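Local coordinates for protein shikimate dehydrogenase (NADP(+)) (Peptoclostridium difficile, PDB 5DZS) that probably catalyses the reversible NADPH-linked reduction of 3-dehydroshikimate to shikimate, a step in chorismate biosynthesis that leads to the aromatic amino acids, at residues B[178-191]-B[209-221]. Numbering follows the deposited sequence.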
# COMPACT_ATOMS: atom_id res chain seq x y z
N ILE B 178 18.86 -13.20 21.15
CA ILE B 178 17.98 -12.68 22.19
C ILE B 178 17.56 -11.28 21.74
O ILE B 178 18.40 -10.41 21.47
CB ILE B 178 18.60 -12.74 23.61
CG1 ILE B 178 17.55 -12.33 24.66
CG2 ILE B 178 19.86 -11.89 23.71
CD1 ILE B 178 17.98 -12.62 26.09
N LEU B 179 16.25 -11.09 21.66
CA LEU B 179 15.67 -9.85 21.17
C LEU B 179 14.86 -9.17 22.27
O LEU B 179 13.95 -9.79 22.88
CB LEU B 179 14.84 -10.14 19.94
CG LEU B 179 14.18 -8.94 19.22
CD1 LEU B 179 14.03 -9.19 17.74
CD2 LEU B 179 12.85 -8.57 19.85
N ASN B 180 15.20 -7.91 22.55
CA ASN B 180 14.48 -7.14 23.55
C ASN B 180 13.29 -6.38 22.96
O ASN B 180 13.46 -5.40 22.23
CB ASN B 180 15.39 -6.11 24.21
CG ASN B 180 14.64 -5.26 25.22
OD1 ASN B 180 13.81 -5.77 25.97
ND2 ASN B 180 14.91 -3.96 25.22
N ALA B 181 12.09 -6.83 23.31
CA ALA B 181 10.85 -6.17 22.90
C ALA B 181 10.16 -5.50 24.10
O ALA B 181 8.98 -5.17 24.03
CB ALA B 181 9.90 -7.16 22.25
N THR B 182 10.90 -5.29 25.19
CA THR B 182 10.37 -4.65 26.40
C THR B 182 10.70 -3.16 26.36
O THR B 182 11.59 -2.74 25.63
CB THR B 182 10.98 -5.23 27.69
OG1 THR B 182 12.33 -4.76 27.88
CG2 THR B 182 10.94 -6.75 27.69
N PRO B 183 9.99 -2.35 27.16
CA PRO B 183 10.30 -0.93 27.18
C PRO B 183 11.52 -0.60 28.07
O PRO B 183 11.82 0.57 28.28
CB PRO B 183 9.03 -0.30 27.76
CG PRO B 183 8.42 -1.36 28.59
CD PRO B 183 8.81 -2.68 27.98
N VAL B 184 12.22 -1.62 28.57
CA VAL B 184 13.38 -1.42 29.43
C VAL B 184 14.61 -0.98 28.63
O VAL B 184 14.91 -1.55 27.58
CB VAL B 184 13.73 -2.70 30.21
CG1 VAL B 184 14.95 -2.48 31.10
CG2 VAL B 184 12.53 -3.16 31.03
N GLY B 185 15.30 0.05 29.14
CA GLY B 185 16.52 0.56 28.52
C GLY B 185 16.41 1.90 27.82
O GLY B 185 17.38 2.36 27.21
N MET B 186 15.25 2.55 27.91
CA MET B 186 15.09 3.84 27.22
C MET B 186 15.32 5.06 28.15
O MET B 186 15.76 4.91 29.28
CB MET B 186 13.75 3.88 26.44
CG MET B 186 12.49 3.55 27.21
SD MET B 186 11.13 3.23 26.06
CE MET B 186 9.74 3.04 27.17
N TYR B 187 15.05 6.25 27.61
CA TYR B 187 15.28 7.56 28.26
C TYR B 187 15.57 7.72 29.78
O TYR B 187 16.59 8.32 30.13
CB TYR B 187 14.19 8.56 27.83
CG TYR B 187 12.76 8.17 28.16
CD1 TYR B 187 12.04 8.83 29.15
CD2 TYR B 187 12.11 7.14 27.47
CE1 TYR B 187 10.73 8.48 29.45
CE2 TYR B 187 10.81 6.78 27.76
CZ TYR B 187 10.12 7.46 28.75
OH TYR B 187 8.82 7.10 29.04
N PRO B 188 14.70 7.21 30.68
CA PRO B 188 15.04 7.49 32.08
C PRO B 188 16.24 6.69 32.60
O PRO B 188 17.30 7.27 32.81
CB PRO B 188 13.75 7.12 32.84
CG PRO B 188 12.77 6.63 31.81
CD PRO B 188 13.56 6.29 30.59
N ASN B 189 16.06 5.38 32.78
CA ASN B 189 17.14 4.52 33.27
C ASN B 189 17.82 3.74 32.15
O ASN B 189 17.42 2.62 31.81
CB ASN B 189 16.62 3.56 34.34
CG ASN B 189 16.14 4.27 35.59
OD1 ASN B 189 15.85 5.47 35.56
ND2 ASN B 189 16.06 3.54 36.69
N VAL B 190 18.86 4.35 31.58
CA VAL B 190 19.62 3.74 30.49
C VAL B 190 20.66 2.74 31.01
O VAL B 190 21.28 2.01 30.22
CB VAL B 190 20.33 4.80 29.61
CG1 VAL B 190 19.31 5.78 29.05
CG2 VAL B 190 21.41 5.55 30.39
N GLY B 191 20.85 2.70 32.33
CA GLY B 191 21.81 1.79 32.96
C GLY B 191 21.22 0.48 33.44
O GLY B 191 21.89 -0.27 34.15
N LEU B 209 15.21 -3.46 20.20
CA LEU B 209 14.33 -2.61 19.39
C LEU B 209 14.35 -1.17 19.87
O LEU B 209 13.91 -0.26 19.15
CB LEU B 209 12.90 -3.16 19.36
CG LEU B 209 12.75 -4.58 18.81
CD1 LEU B 209 11.29 -4.96 18.65
CD2 LEU B 209 13.51 -4.76 17.50
N ILE B 210 14.88 -0.94 21.06
CA ILE B 210 15.00 0.40 21.61
C ILE B 210 16.15 1.13 20.95
O ILE B 210 17.15 0.53 20.55
CB ILE B 210 15.29 0.36 23.13
CG1 ILE B 210 14.15 -0.34 23.89
CG2 ILE B 210 15.52 1.76 23.67
CD1 ILE B 210 12.78 0.30 23.73
N TYR B 211 15.99 2.44 20.81
CA TYR B 211 17.07 3.26 20.33
C TYR B 211 17.23 4.44 21.27
O TYR B 211 16.27 5.15 21.56
CB TYR B 211 16.86 3.79 18.91
CG TYR B 211 17.94 4.81 18.60
CD1 TYR B 211 19.26 4.41 18.42
CD2 TYR B 211 17.65 6.17 18.55
CE1 TYR B 211 20.26 5.33 18.17
CE2 TYR B 211 18.64 7.09 18.30
CZ TYR B 211 19.95 6.67 18.11
OH TYR B 211 20.93 7.59 17.85
N ASN B 212 18.46 4.63 21.74
CA ASN B 212 18.80 5.78 22.55
C ASN B 212 20.24 6.18 22.20
O ASN B 212 21.14 5.33 22.18
CB ASN B 212 18.62 5.52 24.05
CG ASN B 212 19.46 4.37 24.55
OD1 ASN B 212 19.96 3.56 23.78
ND2 ASN B 212 19.60 4.28 25.87
N PRO B 213 20.45 7.46 21.87
CA PRO B 213 21.78 7.94 21.54
C PRO B 213 22.87 7.49 22.51
O PRO B 213 24.00 7.23 22.09
CB PRO B 213 21.61 9.46 21.59
CG PRO B 213 20.20 9.68 21.15
CD PRO B 213 19.41 8.48 21.59
N GLY B 214 22.54 7.37 23.80
CA GLY B 214 23.52 6.98 24.83
C GLY B 214 23.81 5.49 24.98
O GLY B 214 24.61 5.09 25.84
N GLU B 215 23.16 4.67 24.15
CA GLU B 215 23.34 3.21 24.15
C GLU B 215 22.74 2.53 25.37
O GLU B 215 23.01 2.90 26.52
CB GLU B 215 24.81 2.82 24.00
CG GLU B 215 25.00 1.32 23.78
CD GLU B 215 26.42 0.96 23.42
OE1 GLU B 215 27.35 1.62 23.93
OE2 GLU B 215 26.60 0.01 22.64
N THR B 216 21.93 1.50 25.12
CA THR B 216 21.28 0.75 26.19
C THR B 216 22.26 -0.13 26.96
O THR B 216 23.27 -0.58 26.43
CB THR B 216 20.18 -0.16 25.62
OG1 THR B 216 20.77 -1.14 24.77
CG2 THR B 216 19.15 0.65 24.85
N GLU B 217 21.94 -0.39 28.23
CA GLU B 217 22.77 -1.24 29.06
C GLU B 217 22.80 -2.65 28.46
O GLU B 217 23.82 -3.33 28.49
CB GLU B 217 22.24 -1.27 30.49
CG GLU B 217 23.07 -2.09 31.47
CD GLU B 217 24.46 -1.53 31.71
OE1 GLU B 217 24.78 -0.45 31.19
OE2 GLU B 217 25.25 -2.18 32.44
N PHE B 218 21.66 -3.08 27.93
CA PHE B 218 21.52 -4.39 27.29
C PHE B 218 22.60 -4.57 26.23
O PHE B 218 23.36 -5.54 26.27
CB PHE B 218 20.10 -4.48 26.70
CG PHE B 218 19.79 -5.74 25.93
CD1 PHE B 218 19.70 -6.96 26.57
CD2 PHE B 218 19.46 -5.67 24.58
CE1 PHE B 218 19.38 -8.11 25.86
CE2 PHE B 218 19.12 -6.82 23.87
CZ PHE B 218 19.09 -8.04 24.51
N LEU B 219 22.69 -3.63 25.29
CA LEU B 219 23.71 -3.72 24.23
C LEU B 219 25.10 -3.38 24.74
O LEU B 219 26.10 -3.88 24.22
CB LEU B 219 23.36 -2.82 23.04
CG LEU B 219 22.05 -3.16 22.34
CD1 LEU B 219 21.88 -2.29 21.09
CD2 LEU B 219 22.00 -4.64 21.99
N ARG B 220 25.17 -2.51 25.74
CA ARG B 220 26.44 -2.14 26.33
C ARG B 220 27.04 -3.38 27.00
O ARG B 220 28.24 -3.61 26.89
CB ARG B 220 26.26 -0.94 27.26
CG ARG B 220 27.50 -0.46 27.99
CD ARG B 220 27.49 1.06 28.17
NE ARG B 220 26.15 1.62 28.41
CZ ARG B 220 25.73 2.17 29.56
NH1 ARG B 220 24.49 2.64 29.64
NH2 ARG B 220 26.53 2.24 30.62
N ILE B 221 26.21 -4.19 27.64
CA ILE B 221 26.68 -5.45 28.26
C ILE B 221 27.09 -6.45 27.17
O ILE B 221 28.07 -7.18 27.33
CB ILE B 221 25.62 -6.10 29.18
CG1 ILE B 221 25.38 -5.23 30.42
CG2 ILE B 221 26.07 -7.49 29.64
CD1 ILE B 221 24.19 -5.67 31.26
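The F218 ring takes the CB of N180 over one face, a CH-pi contact with CB 4.2 Å from the ring centroid. The carbonyl O of I178 lies at the ring's edge, in its plane. Beside it, CG2 of I178 meets CZ of F218 at 4.0 Å. With CG anti to the backbone N (chi1 177°), F218 reaches from the first turn of helix 217-224 to strand 177-180. The contact joins a loop after strand 177-180 to the loop and first helical turn after strand 205-208, its parallel neighbour in the NADP-binding Rossmann-type domain. The R220 guanidinium has OE1 of E217 over the centre of one face, a salt bridge of charges alone. NH1 of R220 approaches V190 O obliquely, without good hydrogen-bond geometry.

At the strand ends, L209 N gives a weak bond to N180 O. L209 is a predicted NADP(+)-binding residue, and its CG and CD1 pack on CD2 of L179. Both ends of the N180 amide are bonded. Its OD1 accepts from T182 OG1 at 2.6 Å, in the carbonyl plane on a lone pair, and from T182 N above that plane, an Asx turn. Its ND2 bonds D208 and, weakly, V184 O. T182 OG1 accepts from V184 N, an ST turn.

I210 points into the 182-186 loop. Its CD1 lies 3.8 Å from T182 O, and its CG2 meets CB of M186. G185 fits against T216, with its O 3.4 Å from CG2 of T216. T216 is the N-cap of helix 217-224: its OG1 accepts from L219 N and also bonds D208. CG1 of V190 meets the nitrogen end of the N212 amide, 3.5 Å from ND2. V190 O accepts a weak bond from E217 N, bent to 120° at the hydrogen.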